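Long-range contacts in L-lysine 6-oxidase (Marinomonas mediterranea, PDB 3WEU), which oxidises the side-chain amine of free L-lysine with a cysteine tryptophylquinone cofactor, releasing ammonium and hydrogen peroxide, the latter giving it antibacterial activity: residues 39-44 with 187-192; 22-27 with 60-65; 33-38 with 45-50; 7-12 with 243-248. All blocks are in the same frame, centred on the assembly; numbering follows the deposited sequence.

Contact 1: residues 39-44 with 187-192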
loop_
_atom_site.group_PDB
_atom_site.type_symbol
_atom_site.label_atom_id
_atom_site.label_comp_id
_atom_site.label_asym_id
_atom_site.label_seq_id
_atom_site.Cartn_x
_atom_site.Cartn_y
_atom_site.Cartn_z
ATOM N N ASP A 39 -29.643 40.710 10.464
ATOM C CA ASP A 39 -28.776 41.460 11.347
ATOM C C ASP A 39 -27.775 40.573 12.115
ATOM O O ASP A 39 -27.020 41.110 12.923
ATOM C CB ASP A 39 -29.594 42.216 12.393
ATOM C CG ASP A 39 -30.454 43.352 11.783
ATOM O OD1 ASP A 39 -30.110 43.804 10.703
ATOM O OD2 ASP A 39 -31.423 43.776 12.440
ATOM N N LEU A 40 -27.836 39.251 11.885
ATOM C CA LEU A 40 -26.988 38.262 12.534
ATOM C C LEU A 40 -27.236 38.180 14.068
ATOM O O LEU A 40 -26.329 37.844 14.832
ATOM C CB LEU A 40 -25.525 38.553 12.270
ATOM C CG LEU A 40 -24.888 38.078 10.989
ATOM C CD1 LEU A 40 -25.788 37.720 9.821
ATOM C CD2 LEU A 40 -23.599 38.801 10.623
ATOM N N LYS A 41 -28.476 38.407 14.488
ATOM C CA LYS A 41 -28.925 38.102 15.815
ATOM C C LYS A 41 -29.603 36.726 15.848
ATOM O O LYS A 41 -30.291 36.363 14.907
ATOM C CB LYS A 41 -29.878 39.144 16.281
ATOM C CG LYS A 41 -29.110 40.471 16.165
ATOM C CD LYS A 41 -29.935 41.614 16.622
ATOM C CE LYS A 41 -29.034 42.861 16.552
ATOM N NZ LYS A 41 -29.649 43.682 17.586
ATOM N N PRO A 42 -29.346 35.975 16.907
ATOM C CA PRO A 42 -29.885 34.629 17.019
ATOM C C PRO A 42 -31.398 34.691 17.064
ATOM O O PRO A 42 -31.954 35.617 17.688
ATOM C CB PRO A 42 -29.329 34.124 18.338
ATOM C CG PRO A 42 -28.678 35.286 19.008
ATOM C CD PRO A 42 -28.500 36.363 18.044
ATOM N N THR A 43 -32.068 33.778 16.386
ATOM C CA THR A 43 -33.508 33.747 16.393
ATOM C C THR A 43 -33.994 32.469 17.110
ATOM O O THR A 43 -34.193 32.493 18.293
ATOM C CB THR A 43 -34.053 33.868 14.978
ATOM O OG1 THR A 43 -33.427 32.936 14.102
ATOM C CG2 THR A 43 -33.804 35.345 14.424
ATOM N N THR A 44 -34.222 31.448 16.344
ATOM C CA THR A 44 -34.728 30.150 16.775
ATOM C C THR A 44 -33.569 29.203 16.773
ATOM O O THR A 44 -32.564 29.456 16.107
ATOM C CB THR A 44 -35.750 29.548 15.788
ATOM O OG1 THR A 44 -35.109 29.127 14.553
ATOM C CG2 THR A 44 -36.803 30.453 15.445
ATOM N N THR A 187 -19.093 41.075 11.817
ATOM C CA THR A 187 -19.783 41.756 12.863
ATOM C C THR A 187 -21.249 41.705 12.543
ATOM O O THR A 187 -21.626 41.575 11.382
ATOM C CB THR A 187 -19.421 43.224 13.058
ATOM O OG1 THR A 187 -19.616 43.920 11.818
ATOM C CG2 THR A 187 -17.947 43.358 13.622
ATOM N N ASP A 188 -22.051 41.835 13.583
ATOM C CA ASP A 188 -23.514 41.830 13.473
ATOM C C ASP A 188 -23.903 43.300 13.304
ATOM O O ASP A 188 -23.013 44.173 13.068
ATOM C CB ASP A 188 -24.224 41.132 14.646
ATOM C CG ASP A 188 -24.217 41.906 15.936
ATOM O OD1 ASP A 188 -23.593 42.996 16.037
ATOM O OD2 ASP A 188 -24.820 41.397 16.919
ATOM N N SER A 189 -25.198 43.568 13.316
ATOM C CA SER A 189 -25.691 44.905 13.054
ATOM C C SER A 189 -25.300 45.939 14.110
ATOM O O SER A 189 -25.457 47.131 13.885
ATOM C CB SER A 189 -27.204 44.902 12.797
ATOM O OG SER A 189 -27.870 44.640 13.970
ATOM N N GLN A 190 -24.820 45.508 15.273
ATOM C CA GLN A 190 -24.407 46.401 16.354
ATOM C C GLN A 190 -22.932 46.323 16.681
ATOM O O GLN A 190 -22.477 46.877 17.709
ATOM C CB GLN A 190 -25.219 46.111 17.615
ATOM C CG GLN A 190 -26.700 46.457 17.456
ATOM C CD GLN A 190 -27.551 46.065 18.635
ATOM O OE1 GLN A 190 -27.838 44.893 18.883
ATOM N NE2 GLN A 190 -27.988 47.074 19.389
ATOM N N GLY A 191 -22.165 45.688 15.832
ATOM C CA GLY A 191 -20.714 45.693 16.012
ATOM C C GLY A 191 -20.147 44.526 16.802
ATOM O O GLY A 191 -18.905 44.488 17.010
ATOM N N ARG A 192 -20.987 43.550 17.193
ATOM C CA ARG A 192 -20.479 42.393 17.908
ATOM C C ARG A 192 -19.700 41.545 16.961
ATOM O O ARG A 192 -20.021 41.452 15.752
ATOM C CB ARG A 192 -21.627 41.512 18.522
ATOM C CG ARG A 192 -22.519 42.224 19.528
ATOM C CD ARG A 192 -23.698 41.328 19.965
ATOM N NE ARG A 192 -24.569 42.047 20.842
ATOM C CZ ARG A 192 -25.608 42.747 20.413
ATOM N NH1 ARG A 192 -25.977 42.691 19.144
ATOM N NH2 ARG A 192 -26.334 43.391 21.303
HETATM O O HOH W 1 -25.329 38.766 17.241
#

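Contact 2: residues 22-27 with 60-65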
loop_
_atom_site.group_PDB
_atom_site.type_symbol
_atom_site.label_atom_id
_atom_site.label_comp_id
_atom_site.label_asym_id
_atom_site.label_seq_id
_atom_site.Cartn_x
_atom_site.Cartn_y
_atom_site.Cartn_z
ATOM N N PHE A 22 -24.558 29.760 7.846
ATOM C CA PHE A 22 -24.012 29.371 9.151
ATOM C C PHE A 22 -25.063 29.516 10.241
ATOM O O PHE A 22 -26.054 30.231 10.081
ATOM C CB PHE A 22 -22.759 30.170 9.535
ATOM C CG PHE A 22 -22.929 31.649 9.458
ATOM C CD1 PHE A 22 -23.318 32.389 10.565
ATOM C CD2 PHE A 22 -22.690 32.304 8.273
ATOM C CE1 PHE A 22 -23.516 33.760 10.505
ATOM C CE2 PHE A 22 -22.876 33.713 8.191
ATOM C CZ PHE A 22 -23.306 34.418 9.296
ATOM N N VAL A 23 -24.776 28.878 11.378
ATOM C CA VAL A 23 -25.525 29.050 12.558
ATOM C C VAL A 23 -24.660 29.768 13.596
ATOM O O VAL A 23 -23.439 29.836 13.465
ATOM C CB VAL A 23 -26.069 27.674 13.070
ATOM C CG1 VAL A 23 -27.029 27.079 12.049
ATOM C CG2 VAL A 23 -24.992 26.640 13.298
ATOM N N LEU A 24 -25.316 30.291 14.627
ATOM C CA LEU A 24 -24.649 30.882 15.735
ATOM C C LEU A 24 -24.579 29.921 16.939
ATOM O O LEU A 24 -25.203 28.842 17.021
ATOM C CB LEU A 24 -25.382 32.162 16.163
ATOM C CG LEU A 24 -25.417 33.221 15.043
ATOM C CD1 LEU A 24 -26.104 34.439 15.536
ATOM C CD2 LEU A 24 -24.014 33.558 14.530
ATOM N N ASN A 25 -23.788 30.359 17.901
ATOM C CA ASN A 25 -23.364 29.491 18.986
ATOM C C ASN A 25 -24.486 29.088 19.894
ATOM O O ASN A 25 -25.468 29.807 20.069
ATOM C CB ASN A 25 -22.341 30.182 19.884
ATOM C CG ASN A 25 -22.754 31.568 20.266
ATOM O OD1 ASN A 25 -22.652 32.519 19.461
ATOM N ND2 ASN A 25 -23.224 31.724 21.511
ATOM N N PRO A 26 -24.336 27.929 20.496
ATOM C CA PRO A 26 -25.225 27.520 21.572
ATOM C C PRO A 26 -25.145 28.574 22.666
ATOM O O PRO A 26 -24.110 29.200 22.811
ATOM C CB PRO A 26 -24.557 26.272 22.103
ATOM C CG PRO A 26 -23.864 25.648 20.909
ATOM C CD PRO A 26 -23.378 26.858 20.125
ATOM N N MET A 27 -26.196 28.685 23.446
ATOM C CA MET A 27 -26.312 29.673 24.480
ATOM C C MET A 27 -26.335 29.044 25.845
ATOM O O MET A 27 -26.444 29.726 26.842
ATOM C CB MET A 27 -27.532 30.543 24.250
ATOM C CG MET A 27 -27.300 31.339 22.949
ATOM S SD MET A 27 -28.732 32.336 22.428
ATOM C CE MET A 27 -28.270 33.808 23.374
ATOM N N GLY A 60 -20.736 29.639 14.215
ATOM C CA GLY A 60 -19.952 30.792 14.592
ATOM C C GLY A 60 -20.118 31.165 16.003
ATOM O O GLY A 60 -21.158 30.848 16.601
ATOM N N GLN A 61 -19.071 31.756 16.608
ATOM C CA GLN A 61 -19.160 32.301 17.962
ATOM C C GLN A 61 -19.366 33.787 17.969
ATOM O O GLN A 61 -18.535 34.518 17.429
ATOM C CB GLN A 61 -17.908 31.989 18.744
ATOM C CG GLN A 61 -17.859 32.561 20.127
ATOM C CD GLN A 61 -18.673 31.724 21.088
ATOM O OE1 GLN A 61 -18.340 30.580 21.359
ATOM N NE2 GLN A 61 -19.719 32.291 21.609
ATOM N N VAL A 62 -20.413 34.231 18.666
ATOM C CA VAL A 62 -20.605 35.660 18.995
ATOM C C VAL A 62 -19.807 35.987 20.219
ATOM O O VAL A 62 -19.838 35.245 21.213
ATOM C CB VAL A 62 -22.083 35.978 19.254
ATOM C CG1 VAL A 62 -22.307 37.414 19.701
ATOM C CG2 VAL A 62 -22.902 35.662 18.017
ATOM N N PHE A 63 -19.064 37.088 20.169
ATOM C CA PHE A 63 -18.431 37.636 21.337
ATOM C C PHE A 63 -19.031 39.004 21.624
ATOM O O PHE A 63 -19.372 39.757 20.683
ATOM C CB PHE A 63 -16.929 37.850 21.141
ATOM C CG PHE A 63 -16.097 36.606 21.007
ATOM C CD1 PHE A 63 -15.967 35.997 19.817
ATOM C CD2 PHE A 63 -15.315 36.150 22.083
ATOM C CE1 PHE A 63 -15.163 34.877 19.669
ATOM C CE2 PHE A 63 -14.470 35.039 21.940
ATOM C CZ PHE A 63 -14.382 34.397 20.729
ATOM N N LYS A 64 -19.140 39.313 22.901
ATOM C CA LYS A 64 -19.739 40.564 23.430
ATOM C C LYS A 64 -18.710 41.176 24.375
ATOM O O LYS A 64 -17.870 40.459 24.961
ATOM C CB LYS A 64 -20.979 40.275 24.158
ATOM C CG LYS A 64 -22.058 39.704 23.239
ATOM C CD LYS A 64 -23.381 39.522 23.992
ATOM C CE LYS A 64 -24.352 38.714 23.144
ATOM N NZ LYS A 64 -25.656 38.523 23.863
ATOM N N VAL A 65 -18.715 42.502 24.448
ATOM C CA VAL A 65 -17.786 43.218 25.327
ATOM C C VAL A 65 -18.645 44.014 26.283
ATOM O O VAL A 65 -19.735 44.520 25.922
ATOM C CB VAL A 65 -16.766 44.060 24.528
ATOM C CG1 VAL A 65 -17.504 44.991 23.584
ATOM C CG2 VAL A 65 -15.818 44.841 25.441
#

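Contact 3: residues 33-38 with 45-50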
loop_
_atom_site.group_PDB
_atom_site.type_symbol
_atom_site.label_atom_id
_atom_site.label_comp_id
_atom_site.label_asym_id
_atom_site.label_seq_id
_atom_site.Cartn_x
_atom_site.Cartn_y
_atom_site.Cartn_z
ATOM N N PRO A 33 -27.303 25.083 18.629
ATOM C CA PRO A 33 -26.918 26.329 17.953
ATOM C C PRO A 33 -28.144 26.978 17.300
ATOM O O PRO A 33 -29.223 26.379 17.253
ATOM C CB PRO A 33 -25.928 25.867 16.896
ATOM C CG PRO A 33 -26.416 24.505 16.569
ATOM C CD PRO A 33 -26.897 23.914 17.867
ATOM N N TYR A 34 -27.995 28.240 16.865
ATOM C CA TYR A 34 -29.121 29.087 16.500
ATOM C C TYR A 34 -29.123 29.525 15.077
ATOM O O TYR A 34 -28.098 29.852 14.520
ATOM C CB TYR A 34 -29.111 30.385 17.353
ATOM C CG TYR A 34 -29.793 30.195 18.633
ATOM C CD1 TYR A 34 -29.180 29.468 19.694
ATOM C CD2 TYR A 34 -31.080 30.652 18.799
ATOM C CE1 TYR A 34 -29.863 29.242 20.867
ATOM C CE2 TYR A 34 -31.793 30.387 19.949
ATOM C CZ TYR A 34 -31.167 29.705 20.970
ATOM O OH TYR A 34 -31.890 29.548 22.072
ATOM N N GLU A 35 -30.314 29.533 14.478
ATOM C CA GLU A 35 -30.519 30.285 13.266
ATOM C C GLU A 35 -30.377 31.765 13.607
ATOM O O GLU A 35 -30.381 32.168 14.809
ATOM C CB GLU A 35 -31.909 30.016 12.694
ATOM C CG GLU A 35 -32.216 28.580 12.310
ATOM C CD GLU A 35 -31.358 28.000 11.222
ATOM O OE1 GLU A 35 -30.863 28.784 10.364
ATOM O OE2 GLU A 35 -31.284 26.752 11.179
ATOM N N HIS A 36 -30.255 32.593 12.577
ATOM C CA HIS A 36 -30.161 33.999 12.812
ATOM C C HIS A 36 -30.932 34.807 11.767
ATOM O O HIS A 36 -31.232 34.284 10.704
ATOM C CB HIS A 36 -28.672 34.402 12.812
ATOM C CG HIS A 36 -28.017 34.167 11.505
ATOM N ND1 HIS A 36 -28.150 35.038 10.443
ATOM C CD2 HIS A 36 -27.236 33.150 11.066
ATOM C CE1 HIS A 36 -27.523 34.546 9.394
ATOM N NE2 HIS A 36 -26.972 33.391 9.739
ATOM N N ASP A 37 -31.147 36.085 12.064
ATOM C CA ASP A 37 -31.822 37.035 11.115
ATOM C C ASP A 37 -30.790 37.789 10.296
ATOM O O ASP A 37 -29.643 37.539 10.437
ATOM C CB ASP A 37 -32.705 38.040 11.812
ATOM C CG ASP A 37 -31.979 38.942 12.755
ATOM O OD1 ASP A 37 -30.763 39.217 12.715
ATOM O OD2 ASP A 37 -32.686 39.392 13.618
ATOM N N VAL A 38 -31.219 38.727 9.439
ATOM C CA VAL A 38 -30.274 39.400 8.548
ATOM C C VAL A 38 -29.300 40.313 9.231
ATOM O O VAL A 38 -28.277 40.609 8.637
ATOM C CB VAL A 38 -31.012 40.203 7.431
ATOM C CG1 VAL A 38 -31.780 39.199 6.582
ATOM C CG2 VAL A 38 -31.871 41.268 8.037
ATOM N N THR A 45 -33.706 28.079 17.457
ATOM C CA THR A 45 -32.694 27.044 17.336
ATOM C C THR A 45 -32.668 26.479 15.939
ATOM O O THR A 45 -33.623 26.606 15.116
ATOM C CB THR A 45 -32.893 25.943 18.355
ATOM O OG1 THR A 45 -34.247 25.580 18.318
ATOM C CG2 THR A 45 -32.592 26.470 19.694
ATOM N N VAL A 46 -31.539 25.880 15.622
ATOM C CA VAL A 46 -31.252 25.346 14.292
ATOM C C VAL A 46 -32.363 24.456 13.764
ATOM O O VAL A 46 -32.892 23.599 14.477
ATOM C CB VAL A 46 -29.943 24.543 14.326
ATOM C CG1 VAL A 46 -30.089 23.365 15.260
ATOM C CG2 VAL A 46 -29.547 24.017 12.947
ATOM N N VAL A 47 -32.713 24.674 12.505
ATOM C CA VAL A 47 -33.632 23.795 11.831
ATOM C C VAL A 47 -32.818 22.646 11.272
ATOM O O VAL A 47 -32.926 21.557 11.813
ATOM C CB VAL A 47 -34.413 24.558 10.748
ATOM C CG1 VAL A 47 -35.342 23.620 10.000
ATOM C CG2 VAL A 47 -35.171 25.739 11.379
ATOM N N ASN A 48 -32.040 22.843 10.202
ATOM C CA ASN A 48 -31.153 21.800 9.699
ATOM C C ASN A 48 -29.677 22.099 9.898
ATOM O O ASN A 48 -29.266 23.217 9.658
ATOM C CB ASN A 48 -31.411 21.552 8.224
ATOM C CG ASN A 48 -32.810 20.981 7.949
ATOM O OD1 ASN A 48 -33.383 20.248 8.715
ATOM N ND2 ASN A 48 -33.359 21.392 6.874
ATOM N N PHE A 49 -28.894 21.108 10.311
ATOM C CA PHE A 49 -27.488 21.331 10.514
ATOM C C PHE A 49 -26.737 21.402 9.182
ATOM O O PHE A 49 -25.612 21.955 9.107
ATOM C CB PHE A 49 -26.901 20.179 11.309
ATOM C CG PHE A 49 -27.348 20.130 12.719
ATOM C CD1 PHE A 49 -28.297 19.200 13.134
ATOM C CD2 PHE A 49 -26.776 21.018 13.664
ATOM C CE1 PHE A 49 -28.693 19.132 14.479
ATOM C CE2 PHE A 49 -27.181 20.924 15.017
ATOM C CZ PHE A 49 -28.138 20.017 15.396
ATOM N N LYS A 50 -27.329 20.782 8.165
ATOM C CA LYS A 50 -26.709 20.674 6.848
ATOM C C LYS A 50 -27.558 21.440 5.838
ATOM O O LYS A 50 -28.756 21.615 6.012
ATOM C CB LYS A 50 -26.601 19.233 6.375
ATOM C CG LYS A 50 -25.803 18.339 7.314
ATOM C CD LYS A 50 -25.463 17.048 6.644
ATOM C CE LYS A 50 -24.856 16.038 7.605
ATOM N NZ LYS A 50 -24.535 14.761 7.009
HETATM O O HOH W 2 -31.955 24.989 8.256
#

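Contact 4: residues 7-12 with 243-248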
loop_
_atom_site.group_PDB
_atom_site.type_symbol
_atom_site.label_atom_id
_atom_site.label_comp_id
_atom_site.label_asym_id
_atom_site.label_seq_id
_atom_site.Cartn_x
_atom_site.Cartn_y
_atom_site.Cartn_z
ATOM N N PRO A 7 -17.649 35.137 25.238
ATOM C CA PRO A 7 -17.019 34.186 26.192
ATOM C C PRO A 7 -15.469 34.379 26.283
ATOM O O PRO A 7 -14.831 34.876 25.375
ATOM C CB PRO A 7 -17.264 32.820 25.520
ATOM C CG PRO A 7 -17.307 33.126 24.059
ATOM C CD PRO A 7 -18.088 34.461 23.999
ATOM N N SER A 8 -14.885 33.956 27.387
ATOM C CA SER A 8 -13.408 33.950 27.521
ATOM C C SER A 8 -12.712 33.003 26.533
ATOM O O SER A 8 -11.566 33.281 26.059
ATOM C CB SER A 8 -13.057 33.629 28.981
ATOM O OG SER A 8 -13.370 32.295 29.268
ATOM N N ILE A 9 -13.351 31.884 26.195
ATOM C CA ILE A 9 -12.836 30.993 25.221
ATOM C C ILE A 9 -13.977 30.680 24.254
ATOM O O ILE A 9 -14.862 29.936 24.581
ATOM C CB ILE A 9 -12.257 29.692 25.826
ATOM C CG1 ILE A 9 -11.093 29.979 26.797
ATOM C CG2 ILE A 9 -11.737 28.818 24.703
ATOM C CD1 ILE A 9 -10.604 28.775 27.639
ATOM N N GLY A 10 -13.938 31.253 23.057
ATOM C CA GLY A 10 -14.997 31.005 22.085
ATOM C C GLY A 10 -14.831 29.667 21.384
ATOM O O GLY A 10 -13.735 29.116 21.318
ATOM N N VAL A 11 -15.935 29.156 20.847
ATOM C CA VAL A 11 -15.916 27.911 20.159
ATOM C C VAL A 11 -16.678 27.996 18.884
ATOM O O VAL A 11 -17.842 28.309 18.917
ATOM C CB VAL A 11 -16.515 26.799 21.062
ATOM C CG1 VAL A 11 -16.657 25.480 20.281
ATOM C CG2 VAL A 11 -15.642 26.639 22.309
ATOM N N ALA A 12 -16.027 27.705 17.772
ATOM C CA ALA A 12 -16.662 27.622 16.479
ATOM C C ALA A 12 -16.461 26.202 15.981
ATOM O O ALA A 12 -15.560 25.465 16.469
ATOM C CB ALA A 12 -16.015 28.593 15.500
ATOM N N TRP A 243 -9.859 34.289 23.966
ATOM C CA TRP A 243 -9.300 33.300 23.096
ATOM C C TRP A 243 -10.417 32.704 22.272
ATOM O O TRP A 243 -11.621 32.850 22.596
ATOM C CB TRP A 243 -8.558 32.222 23.898
ATOM C CG TRP A 243 -7.438 31.615 23.168
ATOM C CD1 TRP A 243 -7.450 30.457 22.496
ATOM C CD2 TRP A 243 -6.114 32.155 23.001
ATOM N NE1 TRP A 243 -6.249 30.229 21.889
ATOM C CE2 TRP A 243 -5.395 31.252 22.215
ATOM C CE3 TRP A 243 -5.472 33.291 23.458
ATOM C CZ2 TRP A 243 -4.042 31.442 21.883
ATOM C CZ3 TRP A 243 -4.138 33.513 23.089
ATOM C CH2 TRP A 243 -3.444 32.591 22.339
ATOM N N MET A 244 -10.021 32.019 21.220
ATOM C CA MET A 244 -10.937 31.413 20.303
ATOM C C MET A 244 -10.424 30.040 19.876
ATOM O O MET A 244 -9.260 29.903 19.484
ATOM C CB MET A 244 -11.093 32.330 19.071
ATOM C CG MET A 244 -11.944 31.747 17.977
ATOM S SD MET A 244 -13.642 31.803 18.488
ATOM C CE MET A 244 -14.307 30.635 17.379
ATOM N N VAL A 245 -11.316 29.049 19.842
ATOM C CA VAL A 245 -10.944 27.725 19.396
ATOM C C VAL A 245 -11.923 27.220 18.358
ATOM O O VAL A 245 -13.125 27.343 18.517
ATOM C CB VAL A 245 -10.934 26.771 20.602
ATOM C CG1 VAL A 245 -10.551 25.367 20.164
ATOM C CG2 VAL A 245 -9.944 27.303 21.633
ATOM N N VAL A 246 -11.407 26.595 17.324
ATOM C CA VAL A 246 -12.217 25.960 16.304
ATOM C C VAL A 246 -12.141 24.407 16.485
ATOM O O VAL A 246 -11.041 23.842 16.645
ATOM C CB VAL A 246 -11.794 26.308 14.900
ATOM C CG1 VAL A 246 -12.749 25.646 13.911
ATOM C CG2 VAL A 246 -11.821 27.794 14.699
ATOM N N GLY A 247 -13.313 23.789 16.583
ATOM C CA GLY A 247 -13.421 22.352 16.610
ATOM C C GLY A 247 -14.084 21.773 15.401
ATOM O O GLY A 247 -14.773 22.476 14.605
ATOM N N SER A 248 -14.014 20.475 15.327
ATOM C CA SER A 248 -14.734 19.728 14.300
ATOM C C SER A 248 -16.226 19.703 14.698
ATOM O O SER A 248 -16.592 20.191 15.776
ATOM C CB SER A 248 -14.140 18.335 14.163
ATOM O OG SER A 248 -14.202 17.601 15.374
#

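Contact 1: residues 39-44 with 187-192
Gln190 OE1 is gripped by two cationic groups, Lys41 NZ from across the contact and Arg192 NH1 from its own segment. They reach it from opposite faces of the amide plane. Arg192 NH1 lies 2.9 Å from Gln190 OE1. Lys41 NZ donates to Gln190 OE1 from above the amide plane; the modelled length, 2.5 Å, is short and its exact value doubtful. The setting is a type I beta turn, Asp188 to Gly191, between strands 181-187 and 193-196, against which the loop at 39-41 packs. The Lys41 chain is extended beyond CG and crosses the Gln190 side chain at about a right angle. Its CE passes 3.3 Å from Ser189 OG. The two cationic ends are close, with Lys41 NZ 4.1 Å from Arg192 NH1, and the shared amide oxygen probably eases their repulsion. Arg192 NH1 also makes a salt bridge to Asp188 OD2, on the syn side of the carboxylate, while Arg192 NE pairs with Glu72. The other carboxylate oxygen, Asp188 OD1, takes the backbone N-H groups of Gln190 and Arg192 from opposite faces. The bond from Gln190 makes an Asx turn. Backbone joins backbone where Ser189 N donates to Asp39 O at 3.1 Å. Leu40 is buried, with its CB 3.7 Å from Asp188 CB. A water donates to both Leu40 O and Asp188 OD2, at 2.8 Å from Leu40 O.

Contact 2: residues 22-27 with 60-65
Asn25 and Gln61 lay their side-chain amides obliquely against each other, with the two planes 34° apart. The nearest approach is Asn25 CG to Gln61 NE2, 3.4 Å. Each amide is held by bonds of its own. Asn25 OD1 accepts from the backbone N of Val62 at 2.9 Å, and the N-H points almost straight at it (170°). The donor sits well above the plane of the Asn25 amide. At the other end of that amide, Asn25 ND2 donates to Pro26 O, so both ends of the group are fixed. The Gln61 chain is bent at chi2, which turns CD back toward the Asn25 side chain. Gln61 NE2 then donates to Val62 O, nearly in its own amide plane, and Gln61 OE1 accepts from Val11 N. Val62 crosses the Asn25 side chain at about a right angle, and its CG2 lies 3.5 Å from Asn25 OD1. The same methyl meets Leu24 CD2 at 4.2 Å. The two backbones run in the same general direction, at 40°, and Gly60 N donates to Val23 O at 2.8 Å. Past this bond the link to 60-65 is made by the Asn25 side chain, through OD1 to Val62 N. Strand 22-24, short and weakly bonded, lies along the start of 58-66 in the mixed sheet of the N-terminal region. Strand 58-66 also pairs with 4-13 and 193-196, and Val62 packs on Ile194 of the latter.

Contact 3: residues 33-38 with 45-50
Glu35 reaches across to the backbone of the 45-50 loop, where its OE2 accepts from Val47 N at 2.8 Å. The bond is nearly straight (168°) and uses the anti lone pair of OE2. Glu35 CG is anti to the carbonyl carbon, beside the backbone N, and chi2 (-62°) turns CD out of an extended course; the bent chain brings OE2 to Val47 N. On the way CG passes 3.7 Å from Thr45 O, and OE2 comes 3.4 Å from Val46 CA. The other oxygen, Glu35 OE1, makes a salt bridge to Arg57, so the carboxylate links the loop to the residues just before strand 58-66. Val46 N donates to Pro33 O at 2.9 Å. Strands 34-36 and 42-43, consecutive in the chain, form a small antiparallel hairpin through backbone bonds of Glu35 with Thr43 and Thr44. Beside it, at the start of strand 34-36, Tyr34 and Thr45 form an antiparallel, non-hydrogen-bonded pair. Their side chains diverge at the start, but the Tyr34 ring comes back to Thr45. A CH-pi contact results: Thr45 CG2 sits 3.7 Å above one ring face of Tyr34, shifted toward the rim. The buried side is apolar. Pro33 CG meets Val46 CG1 at 4.1 Å and Phe49 CE2 at 4.0 Å, and the Pro33 and Phe49 side chains cross at about a right angle. Phe49 also stacks with Phe631.

Contact 4: residues 7-12 with 243-248
Ile9 to Ala12 pair in register with Trp243 to Val246, as two neighbouring parallel strands whose axes lie 24° apart. Five backbone hydrogen bonds join them, with donors and acceptors on both strands. Gly10 N to Trp243 O measures 2.9 Å, and Gly247 N to Ala12 O 2.8 Å. On one face, Ile9 and Val245 lie side by side and point the same way, with Ile9 CG2 3.9 Å from Val245 CG2. Trp243 starts on this face too, but its ring leads away from 7-12, and NE1 donates to Asp223. On the other face, Met244 is bent at chi2 (74°), which brings SD in over Gly10. Met244 SD is 3.8 Å from Gly10 C. The absence of a side chain on Gly10 leaves room for the sulfur. Beyond it, Met244 CE presses on Ala12 CB at 3.3 Å, tighter than usual van der Waals contact. Met244 is also covered by Gln61 and Phe63 of strand 58-66. Helix 433-439 packs on Ile9 and Val11. Strand 4-13 runs between 58-66 and 237-247 in the mixed sheet, and 237-247 is flanked in turn by 223-232.

How the contacts relate
All four contacts lie in the N-terminal family region, and contact 4 closes the longest loop. Contacts 2 and 4 share one mixed sheet, with strands 58-66 and 4-13 as neighbours and centres about 10 Å apart. Contact 3 lies along the chain within contact 2, while contact 1 alternates with both. Strands 22-24, 34-36 and 42-43 follow in order, linked by backbone hydrogen bonds, Leu24 with Tyr34 and Glu35 with Thr43. Contacts 1 and 2 touch, their centres about 9 Å apart. Contacts 1 and 3 are each about 18 Å from contact 4, centre to centre. Contacts 2 and 4 are buried; contacts 1 and 3, farther from the chain's centre, join partly buried short strands and turns.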